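PDB 2NS6: mobilization protein A from Pseudomonas aeruginosa, which nicks one DNA strand at the plasmid's origin of transfer and acts within the relaxosome to launch conjugative transfer of that strand. Local coordinates for residues L104-A109 with C120-S125; T6-S11 with F71-F76; S92-H97 with A173-R178; E37-E42 with I110-G115; S17-A22 with R52-W57. One frame throughout, in Å; residues are numbered along the deposited sequence.

Contact 1: residues L104-A109 with C120-S125; sequences LPYTLA and CHLMIS. With MN (manganese (II) ion), chain B.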
# COMPACT_ATOMS: atom_id res chain seq x y z
N LEU A 104 6.17 -6.80 -0.67
CA LEU A 104 6.13 -5.54 -1.39
C LEU A 104 5.95 -4.43 -0.35
O LEU A 104 5.02 -4.47 0.46
CB LEU A 104 4.95 -5.53 -2.36
CG LEU A 104 4.86 -6.71 -3.34
CD1 LEU A 104 3.56 -6.63 -4.13
CD2 LEU A 104 6.05 -6.69 -4.28
N PRO A 105 6.84 -3.43 -0.35
CA PRO A 105 6.68 -2.35 0.63
C PRO A 105 5.32 -1.71 0.39
O PRO A 105 4.85 -1.63 -0.74
CB PRO A 105 7.83 -1.41 0.31
CG PRO A 105 8.90 -2.35 -0.22
CD PRO A 105 8.10 -3.26 -1.12
N TYR A 106 4.67 -1.26 1.47
CA TYR A 106 3.37 -0.62 1.34
C TYR A 106 3.13 0.30 2.51
O TYR A 106 3.80 0.21 3.53
CB TYR A 106 2.26 -1.68 1.31
CG TYR A 106 1.95 -2.29 2.66
CD1 TYR A 106 1.08 -1.67 3.56
CD2 TYR A 106 2.56 -3.47 3.06
CE1 TYR A 106 0.84 -2.21 4.83
CE2 TYR A 106 2.33 -4.02 4.32
CZ TYR A 106 1.47 -3.39 5.20
OH TYR A 106 1.28 -3.93 6.45
N THR A 107 2.15 1.18 2.33
CA THR A 107 1.71 2.11 3.35
C THR A 107 0.20 2.17 3.18
O THR A 107 -0.30 2.29 2.06
CB THR A 107 2.31 3.53 3.16
OG1 THR A 107 3.73 3.49 3.37
CG2 THR A 107 1.69 4.51 4.14
N LEU A 108 -0.52 2.05 4.29
CA LEU A 108 -1.97 2.11 4.22
C LEU A 108 -2.49 3.02 5.31
O LEU A 108 -1.85 3.21 6.35
CB LEU A 108 -2.58 0.72 4.39
CG LEU A 108 -2.58 0.04 5.76
CD1 LEU A 108 -3.79 0.48 6.55
CD2 LEU A 108 -2.61 -1.48 5.58
N ALA A 109 -3.66 3.58 5.08
CA ALA A 109 -4.25 4.45 6.07
C ALA A 109 -5.76 4.22 6.02
O ALA A 109 -6.32 3.94 4.95
CB ALA A 109 -3.92 5.91 5.73
N CYS A 120 -10.29 2.69 3.22
CA CYS A 120 -8.86 2.49 3.34
C CYS A 120 -8.07 2.81 2.07
O CYS A 120 -8.45 2.39 0.97
CB CYS A 120 -8.59 1.03 3.73
SG CYS A 120 -6.84 0.62 3.89
N HIS A 121 -7.00 3.58 2.21
CA HIS A 121 -6.15 3.92 1.06
C HIS A 121 -4.90 3.07 1.24
O HIS A 121 -4.32 3.03 2.32
CB HIS A 121 -5.76 5.41 1.08
CG HIS A 121 -6.90 6.33 0.76
ND1 HIS A 121 -7.19 6.74 -0.53
CD2 HIS A 121 -7.81 6.93 1.56
CE1 HIS A 121 -8.23 7.55 -0.50
NE2 HIS A 121 -8.63 7.68 0.75
N LEU A 122 -4.48 2.36 0.20
CA LEU A 122 -3.31 1.51 0.31
C LEU A 122 -2.42 1.64 -0.91
O LEU A 122 -2.84 1.38 -2.03
CB LEU A 122 -3.77 0.05 0.51
CG LEU A 122 -2.83 -1.15 0.65
CD1 LEU A 122 -2.71 -1.82 -0.68
CD2 LEU A 122 -1.47 -0.77 1.21
N MET A 123 -1.19 2.08 -0.69
CA MET A 123 -0.26 2.21 -1.80
C MET A 123 0.77 1.11 -1.70
O MET A 123 1.36 0.86 -0.65
CB MET A 123 0.38 3.61 -1.84
CG MET A 123 0.76 4.21 -0.51
SD MET A 123 0.98 6.05 -0.57
CE MET A 123 2.52 6.21 -1.54
N ILE A 124 0.95 0.41 -2.82
CA ILE A 124 1.86 -0.71 -2.93
C ILE A 124 2.98 -0.46 -3.91
O ILE A 124 2.74 -0.09 -5.06
CB ILE A 124 1.12 -1.96 -3.42
CG1 ILE A 124 -0.16 -2.15 -2.60
CG2 ILE A 124 2.02 -3.17 -3.32
CD1 ILE A 124 -0.95 -3.36 -3.01
N SER A 125 4.21 -0.65 -3.44
CA SER A 125 5.39 -0.48 -4.28
C SER A 125 5.63 -1.82 -4.95
O SER A 125 5.71 -2.85 -4.27
CB SER A 125 6.60 -0.11 -3.42
OG SER A 125 7.80 -0.21 -4.16
MN MN B . -9.90 9.21 2.06
O HOH W 1 -11.27 10.81 3.16

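Contact 2: residues T6-S11 with F71-F76; sequences TAKTGS and FKEVEF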
# COMPACT_ATOMS: atom_id res chain seq x y z
N THR A 6 -11.42 -0.05 -5.85
CA THR A 6 -10.90 0.44 -7.12
C THR A 6 -9.38 0.45 -7.04
O THR A 6 -8.82 0.18 -5.98
CB THR A 6 -11.37 1.88 -7.42
OG1 THR A 6 -10.93 2.75 -6.37
CG2 THR A 6 -12.90 1.95 -7.51
N ALA A 7 -8.72 0.76 -8.14
CA ALA A 7 -7.26 0.78 -8.15
C ALA A 7 -6.71 1.56 -9.33
O ALA A 7 -7.34 1.65 -10.37
CB ALA A 7 -6.73 -0.65 -8.18
N LYS A 8 -5.52 2.13 -9.15
CA LYS A 8 -4.85 2.89 -10.19
C LYS A 8 -3.35 3.01 -9.89
O LYS A 8 -2.94 2.90 -8.73
CB LYS A 8 -5.46 4.29 -10.32
CG LYS A 8 -5.50 5.07 -9.02
CD LYS A 8 -5.83 6.53 -9.26
CE LYS A 8 -7.14 6.68 -10.00
NZ LYS A 8 -8.25 5.97 -9.29
N THR A 9 -2.54 3.22 -10.93
CA THR A 9 -1.09 3.33 -10.78
C THR A 9 -0.63 4.80 -10.82
O THR A 9 -1.29 5.64 -11.42
CB THR A 9 -0.35 2.55 -11.90
OG1 THR A 9 -0.91 1.24 -12.03
CG2 THR A 9 1.14 2.42 -11.57
N GLY A 10 0.50 5.09 -10.18
CA GLY A 10 1.02 6.45 -10.17
C GLY A 10 2.42 6.53 -10.78
O GLY A 10 3.34 5.89 -10.28
N SER A 11 2.57 7.32 -11.84
CA SER A 11 3.85 7.47 -12.52
C SER A 11 4.25 8.94 -12.64
O SER A 11 5.43 9.28 -12.56
CB SER A 11 3.79 6.84 -13.91
N PHE A 71 3.93 3.46 -7.64
CA PHE A 71 3.11 2.65 -6.74
C PHE A 71 1.74 2.37 -7.34
O PHE A 71 1.30 3.03 -8.28
CB PHE A 71 2.95 3.37 -5.39
CG PHE A 71 2.26 4.69 -5.50
CD1 PHE A 71 0.87 4.76 -5.52
CD2 PHE A 71 2.99 5.87 -5.63
CE1 PHE A 71 0.22 5.98 -5.68
CE2 PHE A 71 2.35 7.09 -5.79
CZ PHE A 71 0.97 7.15 -5.81
N LYS A 72 1.07 1.37 -6.78
CA LYS A 72 -0.27 0.96 -7.19
C LYS A 72 -1.16 1.33 -6.01
O LYS A 72 -1.04 0.76 -4.92
CB LYS A 72 -0.31 -0.55 -7.42
CG LYS A 72 -1.65 -1.11 -7.89
CD LYS A 72 -1.99 -0.66 -9.30
CE LYS A 72 -3.25 -1.34 -9.83
NZ LYS A 72 -3.02 -2.78 -10.13
N GLU A 73 -2.04 2.29 -6.22
CA GLU A 73 -2.95 2.75 -5.18
C GLU A 73 -4.26 1.99 -5.22
O GLU A 73 -4.92 1.91 -6.26
CB GLU A 73 -3.23 4.24 -5.36
CG GLU A 73 -4.33 4.80 -4.47
CD GLU A 73 -4.40 6.31 -4.53
OE1 GLU A 73 -4.49 6.85 -5.65
OE2 GLU A 73 -4.36 6.95 -3.46
N VAL A 74 -4.64 1.42 -4.09
CA VAL A 74 -5.88 0.67 -4.00
C VAL A 74 -6.78 1.34 -2.96
O VAL A 74 -6.30 1.80 -1.92
CB VAL A 74 -5.62 -0.79 -3.57
CG1 VAL A 74 -6.92 -1.57 -3.57
CG2 VAL A 74 -4.62 -1.45 -4.51
N GLU A 75 -8.08 1.41 -3.26
CA GLU A 75 -9.04 2.02 -2.34
C GLU A 75 -10.24 1.11 -2.14
O GLU A 75 -10.84 0.63 -3.11
CB GLU A 75 -9.53 3.37 -2.86
CG GLU A 75 -10.25 4.19 -1.79
CD GLU A 75 -10.68 5.56 -2.27
OE1 GLU A 75 -9.92 6.20 -3.02
OE2 GLU A 75 -11.78 6.01 -1.87
N PHE A 76 -10.61 0.88 -0.89
CA PHE A 76 -11.76 0.02 -0.60
C PHE A 76 -12.55 0.49 0.62
O PHE A 76 -11.98 0.94 1.61
CB PHE A 76 -11.30 -1.43 -0.42
CG PHE A 76 -10.07 -1.60 0.44
CD1 PHE A 76 -8.81 -1.30 -0.05
CD2 PHE A 76 -10.19 -2.04 1.76
CE1 PHE A 76 -7.68 -1.45 0.75
CE2 PHE A 76 -9.06 -2.19 2.57
CZ PHE A 76 -7.81 -1.89 2.06

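Contact 3: residues S92-H97 with A173-R178; sequences SEFAQH and ADHANR. With MN (manganese (II) ion), chain D.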
# COMPACT_ATOMS: atom_id res chain seq x y z
N SER A 92 -5.27 -4.49 7.67
CA SER A 92 -3.91 -5.01 7.77
C SER A 92 -3.89 -6.37 7.10
O SER A 92 -3.01 -6.69 6.29
CB SER A 92 -3.49 -5.18 9.22
OG SER A 92 -3.64 -3.98 9.95
N GLU A 93 -4.87 -7.19 7.47
CA GLU A 93 -5.00 -8.53 6.93
C GLU A 93 -5.05 -8.51 5.41
O GLU A 93 -4.34 -9.27 4.75
CB GLU A 93 -6.26 -9.20 7.49
CG GLU A 93 -6.40 -10.67 7.13
CD GLU A 93 -7.81 -11.19 7.40
OE1 GLU A 93 -8.76 -10.68 6.76
OE2 GLU A 93 -7.97 -12.10 8.24
N PHE A 94 -5.87 -7.63 4.84
CA PHE A 94 -5.97 -7.58 3.39
C PHE A 94 -4.68 -7.03 2.75
O PHE A 94 -4.29 -7.47 1.67
CB PHE A 94 -7.20 -6.75 2.98
CG PHE A 94 -7.50 -6.80 1.50
CD1 PHE A 94 -7.77 -8.00 0.84
CD2 PHE A 94 -7.51 -5.62 0.76
CE1 PHE A 94 -8.05 -8.02 -0.53
CE2 PHE A 94 -7.79 -5.64 -0.61
CZ PHE A 94 -8.06 -6.84 -1.25
N ALA A 95 -4.00 -6.10 3.42
CA ALA A 95 -2.76 -5.57 2.87
C ALA A 95 -1.73 -6.70 2.74
O ALA A 95 -1.02 -6.80 1.73
CB ALA A 95 -2.21 -4.47 3.78
N GLN A 96 -1.65 -7.54 3.76
CA GLN A 96 -0.73 -8.67 3.75
C GLN A 96 -1.10 -9.59 2.61
O GLN A 96 -0.23 -10.13 1.92
CB GLN A 96 -0.83 -9.44 5.07
CG GLN A 96 -0.09 -8.78 6.20
CD GLN A 96 1.32 -8.42 5.78
OE1 GLN A 96 2.09 -9.27 5.31
NE2 GLN A 96 1.67 -7.15 5.93
N HIS A 97 -2.40 -9.79 2.41
CA HIS A 97 -2.86 -10.66 1.35
C HIS A 97 -2.31 -10.24 -0.01
O HIS A 97 -1.96 -11.09 -0.81
CB HIS A 97 -4.39 -10.66 1.28
CG HIS A 97 -4.93 -11.59 0.24
ND1 HIS A 97 -4.99 -12.95 0.42
CD2 HIS A 97 -5.38 -11.35 -1.01
CE1 HIS A 97 -5.44 -13.52 -0.68
NE2 HIS A 97 -5.69 -12.57 -1.57
N ALA A 173 -13.77 -9.16 -0.87
CA ALA A 173 -15.09 -9.62 -0.44
C ALA A 173 -14.98 -10.76 0.57
O ALA A 173 -15.59 -10.72 1.63
CB ALA A 173 -15.89 -10.08 -1.66
N ASP A 174 -14.21 -11.78 0.21
CA ASP A 174 -13.98 -12.95 1.05
C ASP A 174 -13.42 -12.52 2.41
O ASP A 174 -13.74 -13.11 3.44
CB ASP A 174 -13.00 -13.90 0.33
CG ASP A 174 -12.54 -15.08 1.19
OD1 ASP A 174 -13.40 -15.85 1.67
OD2 ASP A 174 -11.31 -15.23 1.37
N HIS A 175 -12.60 -11.47 2.40
CA HIS A 175 -12.00 -10.95 3.63
C HIS A 175 -13.02 -10.19 4.47
O HIS A 175 -13.20 -10.48 5.65
CB HIS A 175 -10.80 -10.06 3.29
CG HIS A 175 -9.54 -10.82 3.05
ND1 HIS A 175 -8.60 -11.05 4.03
CD2 HIS A 175 -9.09 -11.48 1.95
CE1 HIS A 175 -7.63 -11.81 3.56
NE2 HIS A 175 -7.90 -12.08 2.29
N ALA A 176 -13.69 -9.21 3.87
CA ALA A 176 -14.69 -8.44 4.60
C ALA A 176 -15.78 -9.38 5.13
O ALA A 176 -16.12 -9.32 6.31
CB ALA A 176 -15.30 -7.37 3.69
N ASN A 177 -16.31 -10.24 4.27
CA ASN A 177 -17.35 -11.17 4.68
C ASN A 177 -16.91 -12.02 5.87
O ASN A 177 -17.61 -12.09 6.89
CB ASN A 177 -17.73 -12.08 3.51
CG ASN A 177 -18.45 -11.33 2.40
OD1 ASN A 177 -18.50 -11.78 1.25
ND2 ASN A 177 -19.01 -10.18 2.74
N ARG A 178 -15.75 -12.65 5.75
CA ARG A 178 -15.22 -13.47 6.82
C ARG A 178 -15.18 -12.68 8.13
O ARG A 178 -15.63 -13.16 9.17
CB ARG A 178 -13.81 -13.97 6.47
CG ARG A 178 -13.22 -14.91 7.50
CD ARG A 178 -11.71 -14.69 7.67
NE ARG A 178 -11.41 -13.35 8.18
CZ ARG A 178 -11.20 -12.28 7.42
NH1 ARG A 178 -10.94 -11.10 7.98
NH2 ARG A 178 -11.22 -12.38 6.10
MN MN D . -5.29 -13.83 2.70

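Contact 4: residues E37-E42 with I110-G115; sequences EVLHAE and IHAGGG. With MN (manganese (II) ion), chain B.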
# COMPACT_ATOMS: atom_id res chain seq x y z
N GLU A 37 -9.14 13.06 10.19
CA GLU A 37 -9.66 12.18 9.17
C GLU A 37 -8.98 10.79 9.20
O GLU A 37 -9.55 9.80 8.73
CB GLU A 37 -9.49 12.83 7.80
CG GLU A 37 -9.89 11.95 6.63
CD GLU A 37 -11.37 11.65 6.60
OE1 GLU A 37 -11.80 10.85 5.73
OE2 GLU A 37 -12.11 12.20 7.44
N VAL A 38 -7.78 10.71 9.78
CA VAL A 38 -7.04 9.44 9.86
C VAL A 38 -7.25 8.68 11.16
O VAL A 38 -6.91 9.15 12.24
CB VAL A 38 -5.52 9.65 9.69
CG1 VAL A 38 -4.82 8.28 9.63
CG2 VAL A 38 -5.24 10.42 8.42
N LEU A 39 -7.82 7.48 11.03
CA LEU A 39 -8.12 6.61 12.17
C LEU A 39 -7.02 5.58 12.43
O LEU A 39 -6.90 5.05 13.54
CB LEU A 39 -9.44 5.88 11.90
CG LEU A 39 -10.78 6.47 12.38
CD1 LEU A 39 -10.81 7.97 12.28
CD2 LEU A 39 -11.89 5.84 11.55
N HIS A 40 -6.23 5.29 11.39
CA HIS A 40 -5.16 4.31 11.49
C HIS A 40 -4.22 4.39 10.30
O HIS A 40 -4.64 4.69 9.19
CB HIS A 40 -5.73 2.90 11.54
CG HIS A 40 -4.69 1.82 11.56
ND1 HIS A 40 -3.81 1.66 12.61
CD2 HIS A 40 -4.39 0.84 10.67
CE1 HIS A 40 -3.02 0.63 12.37
NE2 HIS A 40 -3.36 0.11 11.20
N ALA A 41 -2.94 4.11 10.55
CA ALA A 41 -1.94 4.12 9.50
C ALA A 41 -0.88 3.08 9.83
O ALA A 41 -0.58 2.85 11.00
CB ALA A 41 -1.30 5.50 9.38
N GLU A 42 -0.33 2.44 8.80
CA GLU A 42 0.72 1.43 8.97
C GLU A 42 1.39 1.15 7.63
O GLU A 42 0.78 1.29 6.57
CB GLU A 42 0.16 0.11 9.54
CG GLU A 42 -0.77 -0.64 8.58
CD GLU A 42 -1.04 -2.08 9.02
OE1 GLU A 42 -0.35 -3.01 8.53
OE2 GLU A 42 -1.95 -2.29 9.85
N ILE A 110 -6.40 4.29 7.17
CA ILE A 110 -7.85 4.13 7.26
C ILE A 110 -8.41 5.53 7.50
O ILE A 110 -7.91 6.26 8.34
CB ILE A 110 -8.25 3.21 8.46
CG1 ILE A 110 -7.94 1.75 8.14
CG2 ILE A 110 -9.75 3.39 8.77
CD1 ILE A 110 -8.15 0.77 9.31
N HIS A 111 -9.45 5.90 6.74
CA HIS A 111 -10.07 7.21 6.86
C HIS A 111 -11.51 7.18 7.37
O HIS A 111 -12.25 6.22 7.13
CB HIS A 111 -10.04 7.93 5.51
CG HIS A 111 -8.70 8.49 5.14
ND1 HIS A 111 -8.46 9.11 3.94
CD2 HIS A 111 -7.53 8.53 5.83
CE1 HIS A 111 -7.20 9.52 3.90
NE2 HIS A 111 -6.62 9.18 5.04
N ALA A 112 -11.91 8.24 8.06
CA ALA A 112 -13.27 8.34 8.58
C ALA A 112 -14.12 9.17 7.62
O ALA A 112 -14.47 10.31 7.94
CB ALA A 112 -13.26 9.00 9.96
N GLY A 113 -14.45 8.61 6.46
CA GLY A 113 -15.26 9.35 5.51
C GLY A 113 -16.55 9.79 6.19
O GLY A 113 -17.53 9.04 6.23
N GLY A 114 -16.54 11.00 6.73
CA GLY A 114 -17.70 11.51 7.44
C GLY A 114 -17.82 10.71 8.72
O GLY A 114 -17.40 11.15 9.79
N GLY A 115 -18.40 9.52 8.59
CA GLY A 115 -18.58 8.64 9.73
C GLY A 115 -19.44 7.49 9.26
O GLY A 115 -19.58 6.48 9.95
MN MN B . -9.90 9.21 2.06
O HOH W 1 -11.27 10.81 3.16

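Contact 5: residues S17-A22 with R52-W57; sequences SARAKA and RPADYW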
# COMPACT_ATOMS: atom_id res chain seq x y z
N SER A 17 3.18 12.02 -7.22
CA SER A 17 4.29 12.02 -6.27
C SER A 17 3.98 11.10 -5.10
O SER A 17 3.07 11.36 -4.33
CB SER A 17 4.56 13.42 -5.73
OG SER A 17 5.42 13.35 -4.60
N ALA A 18 4.77 10.04 -4.97
CA ALA A 18 4.58 9.08 -3.90
C ALA A 18 4.63 9.76 -2.54
O ALA A 18 3.78 9.52 -1.69
CB ALA A 18 5.64 8.00 -3.98
N ARG A 19 5.62 10.61 -2.33
CA ARG A 19 5.76 11.31 -1.06
C ARG A 19 4.52 12.12 -0.74
O ARG A 19 4.00 12.06 0.37
CB ARG A 19 6.99 12.21 -1.05
CG ARG A 19 7.17 13.03 0.24
CD ARG A 19 7.17 12.14 1.49
NE ARG A 19 6.93 12.92 2.71
CZ ARG A 19 7.80 13.74 3.27
NH1 ARG A 19 9.01 13.91 2.73
NH2 ARG A 19 7.47 14.42 4.36
N ALA A 20 4.03 12.88 -1.71
CA ALA A 20 2.84 13.70 -1.49
C ALA A 20 1.65 12.80 -1.16
O ALA A 20 0.89 13.09 -0.23
CB ALA A 20 2.54 14.54 -2.74
N LYS A 21 1.48 11.71 -1.90
CA LYS A 21 0.37 10.79 -1.64
C LYS A 21 0.45 10.17 -0.24
O LYS A 21 -0.55 10.11 0.47
CB LYS A 21 0.34 9.70 -2.71
CG LYS A 21 -0.64 8.57 -2.42
CD LYS A 21 -2.09 9.04 -2.46
CE LYS A 21 -2.52 9.33 -3.88
NZ LYS A 21 -3.97 9.67 -3.98
N ALA A 22 1.64 9.73 0.16
CA ALA A 22 1.81 9.13 1.49
C ALA A 22 1.49 10.15 2.59
O ALA A 22 0.79 9.83 3.56
CB ALA A 22 3.24 8.61 1.65
N ARG A 52 11.87 5.89 8.18
CA ARG A 52 10.45 6.29 8.23
C ARG A 52 9.85 5.90 6.89
O ARG A 52 10.50 6.03 5.86
CB ARG A 52 10.27 7.81 8.34
CG ARG A 52 10.53 8.41 9.67
CD ARG A 52 10.24 9.88 9.57
NE ARG A 52 8.81 10.16 9.41
CZ ARG A 52 8.06 10.69 10.37
NH1 ARG A 52 8.59 11.01 11.54
NH2 ARG A 52 6.77 10.93 10.14
N PRO A 53 8.58 5.47 6.89
CA PRO A 53 7.92 5.07 5.64
C PRO A 53 8.12 6.11 4.53
O PRO A 53 8.41 5.76 3.38
CB PRO A 53 6.46 4.93 6.07
CG PRO A 53 6.58 4.47 7.50
CD PRO A 53 7.67 5.36 8.04
N ALA A 54 7.98 7.39 4.88
CA ALA A 54 8.15 8.47 3.92
C ALA A 54 9.51 8.40 3.24
O ALA A 54 9.65 8.78 2.07
CB ALA A 54 8.00 9.83 4.62
N ASP A 55 10.52 7.91 3.95
CA ASP A 55 11.85 7.81 3.34
C ASP A 55 11.80 6.93 2.09
O ASP A 55 12.51 7.18 1.12
CB ASP A 55 12.88 7.26 4.34
CG ASP A 55 12.98 8.09 5.61
OD1 ASP A 55 12.72 9.31 5.56
OD2 ASP A 55 13.33 7.53 6.66
N TYR A 56 10.96 5.90 2.10
CA TYR A 56 10.86 5.01 0.95
C TYR A 56 10.22 5.73 -0.24
O TYR A 56 10.69 5.61 -1.38
CB TYR A 56 10.03 3.77 1.30
CG TYR A 56 10.00 2.72 0.21
CD1 TYR A 56 11.01 1.76 0.11
CD2 TYR A 56 8.99 2.72 -0.75
CE1 TYR A 56 11.01 0.82 -0.90
CE2 TYR A 56 8.99 1.78 -1.78
CZ TYR A 56 10.00 0.83 -1.85
OH TYR A 56 10.02 -0.09 -2.87
N TRP A 57 9.16 6.47 0.02
CA TRP A 57 8.47 7.19 -1.04
C TRP A 57 9.30 8.34 -1.58
O TRP A 57 9.21 8.68 -2.77
CB TRP A 57 7.11 7.66 -0.53
CG TRP A 57 6.32 6.50 0.00
CD1 TRP A 57 5.91 6.31 1.28
CD2 TRP A 57 5.89 5.35 -0.74
NE1 TRP A 57 5.25 5.11 1.40
CE2 TRP A 57 5.22 4.50 0.17
CE3 TRP A 57 6.01 4.95 -2.08
CZ2 TRP A 57 4.67 3.27 -0.22
CZ3 TRP A 57 5.46 3.73 -2.47
CH2 TRP A 57 4.79 2.91 -1.54

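Contact 1: residues L104-A109 with C120-S125
Tyr-106 to Ala-109 pair with His-121 to Ile-124 as antiparallel strands whose axes come within 4.7 Å and run at 172°. Thr-107 with Met-123 and Ala-109 with His-121 form hydrogen-bonded pairs, each closed by two backbone bonds; Met-123 N lies 2.9 Å from Thr-107 O, and His-121 N 2.8 Å from Ala-109 O. Tyr-106 with Ile-124 and Leu-108 with Leu-122 are the non-hydrogen-bonded pairs, and a further bond, Ser-125 N to Pro-105 O, extends the ladder.

On the face that carries Tyr-106, Leu-108, Leu-122 and Ile-124, the CD2 methyl of Leu-122 lies 3.6 Å from Tyr-106 CD1 and 3.7 Å from Leu-108 CB. Tyr-106 CG sits between its own backbone N and carbonyl carbon (chi1 75°), and the ring slants past that methyl. On the other face Met-123 CG meets Thr-107 CB, while His-121 NE2 binds the manganese ion at 2.4 Å, with His-111 and His-119. His-119 and His-121 flank Cys-120 as in the HUH motif of relaxases.

Helix 84-99 packs on the Tyr-106 and Leu-108 face, helices 18-26 and 53-63 on the Thr-107 and Met-123 face, and strands 38-44 and 71-77 flank the hairpin.

Contact 2: residues T6-S11 with F71-F76
Lys-8 O takes the shortest bond of this contact, from Glu-73 N at 2.7 Å. The return bond, Lys-8 N to Glu-73 O, is 3.0 Å long and completes a hydrogen-bonded pair of the antiparallel ladder. Thr-6 and Glu-75 form another such pair, in which Glu-75 N approaches Thr-6 O from above the carbonyl plane, 37° out of it. Between these pairs Ala-7 faces Val-74, and Ala-7 CA sends a C-H toward Glu-73 O at 3.2 Å, so that this carbonyl oxygen is met by an N-H and a C-H together.

On one face of the sheet Lys-72 and Thr-9 cross at a slant: the lysine's CG is anti to its backbone N (chi1 -179°) and the chain then bends at chi2 (69°), its CD lying 3.5 Å from Thr-9 OG1 and its CE 3.9 Å from Ala-7 CB. Trp-164 of helix 164-181 touches Ala-7, Lys-72 and Val-74 here. On the other face Lys-8 and Glu-73 run side by side, pointing the same way, and their aliphatic and carboxylate parts meet where Lys-8 CD comes within 3.9 Å of Glu-73 OE1. Gly-10 CA lies over one face of the Phe-71 ring.

Lys-8 NZ stays 5.3 Å from Glu-73 OE1, so its attraction to that carboxylate is at most long-range; Glu-73 OE2 instead makes a salt bridge to Lys-21. Glu-75 touches His-119 and His-121, and its carboxylate, if charged, would be expected to offset part of the positive charge of the nearby manganese ion.

Contact 3: residues S92-H97 with A173-R178
Two helices that pack antiparallel on one face of the sheet meet here through a His-carboxylate hydrogen bond and an aromatic cluster, which share His-175. Its ND1 donates to Glu-93 OE1 at 2.8 Å (159° at the hydrogen); the oxygen lies near the imidazole plane, while the ring nitrogen stands well above the carboxylate plane. Glu-93 CG is anti to its backbone N (chi1 -173°), and the extended chain beyond it carries the carboxylate across. The same OE1 forms a salt bridge with Arg-178 NH1, lying over one face of the guanidinium; the modelled separation is too short to rely on.

Phe-94 turns its edge to the face of His-175, with CD1 3.9 Å from His-175 CD2. His-175 in turn points its own edge at His-97, placing NE2 3.6 Å from His-97 ND1, a second T-shaped contact. His-97 ND1 also binds a manganese ion at 2.5 Å, and this ion lies at the edge of the His-175 ring, 3.2 Å from its NE2.

The helices lie side by side on the sheet: Ala-95 rests on Tyr-106 and Leu-108, and Phe-94 meets Phe-76 of strand 71-77 edge-to-face, while Trp-164 of helix 164-181 touches strands 5-10 and 71-77.

Contact 4: residues E37-E42 with I110-G115
Glu-37 and His-111 cross at about a right angle, with Glu-37 CG standing over one face of the imidazole, 4.1 Å from the ring centroid and 17° off its normal, a CH-pi contact. The glutamate's CG is anti to its backbone N (chi1 175°), and the chain then bends at chi2. Its OE1 accepts a hydrogen bond from a water at 2.6 Å; that water is also a ligand of the manganese ion, making Glu-37 a second-shell residue of the site. His-111 binds the same ion directly through ND1 at 2.4 Å. Its NE2 hydrogen-bonds to Ile-25 O, so both ring nitrogens are engaged and the rotation of the ring is fixed. Val-38 CG2 meets this ring obliquely, 3.9 Å from NE2 of His-111.

Past Val-38 the register shifts by one residue at a beta bulge. Leu-39 N bonds to Ile-110 O, and Ile-110 N to His-40 O at 2.7 Å, while Ala-112 N to Glu-37 O closes the outer end. Leu-39 CD1 packs 3.5 Å from Ala-112 CB. His-40 and Ile-110 cross at a slant, His-40 CB touching Ile-110 CD1; the His-40 ring is held by an almost straight bond from NE2 to Glu-42 OE2, 3.1 Å long.

The bulged strand 38-44 forms one edge of the sheet beside strand 106-113, and helix 84-99 packs against Leu-39, His-40 and Ile-110.

Contact 5: residues S17-A22 with R52-W57
This is a tight helix-helix contact between the N-terminal turns of helices 18-26 and 53-63, which lie together on one face of the sheet and are inclined at 149°, with axes approaching to 8.7 Å. Small side chains permit the closeness: Ala-18 and Ala-22, one turn apart, reach the indole of Trp-57. Ala-18 CB touches the six-membered ring, 3.6 Å from Trp-57 CE3, and Ala-22 CB the five-membered ring, 3.5 Å from Trp-57 CD1. Trp-57 CG is anti to its own carbonyl carbon (chi1 -55°), and the ring leads on to the sheet, where NE1 hydrogen-bonds to Thr-107 OG1.

At the outer side Arg-19 spreads across Ala-54, whose CB lies over one face of the guanidinium, 3.8 Å from Arg-19 NE. Salt bridges to Asp-23 and Asp-58 hold that guanidinium. Ser-17 is the N-cap of helix 18-26, its OG accepting from Ala-20 N at 3.2 Å and hydrogen-bonding to Asp-61, which also accepts from Ala-18 N and Arg-19 N.

No polar bond joins the two segments directly: carbon contacts carry the centre, with the guanidinium face over Ala-54 at the margin, while Asp-58 and Asp-61, further along helix 53-63, supply polar links to helix 18-26.

How the contacts relate
All five contacts lie in, or pack on, a central five-stranded antiparallel sheet ordered 5-10, 71-77, 117-124, 106-113, 38-44. Contacts 2, 1 and 4 are strand pairings across it; contacts 1 and 2 have centres about 9 Å apart, and contacts 1 and 4 share strand 106-113 and one manganese ion. Contacts 3 and 5 are helix pairs, about 24 Å apart between centres, on opposite sides of the chain's centre. Along the chain, contact 5 nests inside the loop closed by contact 2, contact 1 inside that of contact 3, and contact 4 crosses all four others. The three histidines of one manganese site come from the central hairpin; helix 18-26, on the same sheet, carries Tyr-24, the probable nucleophile.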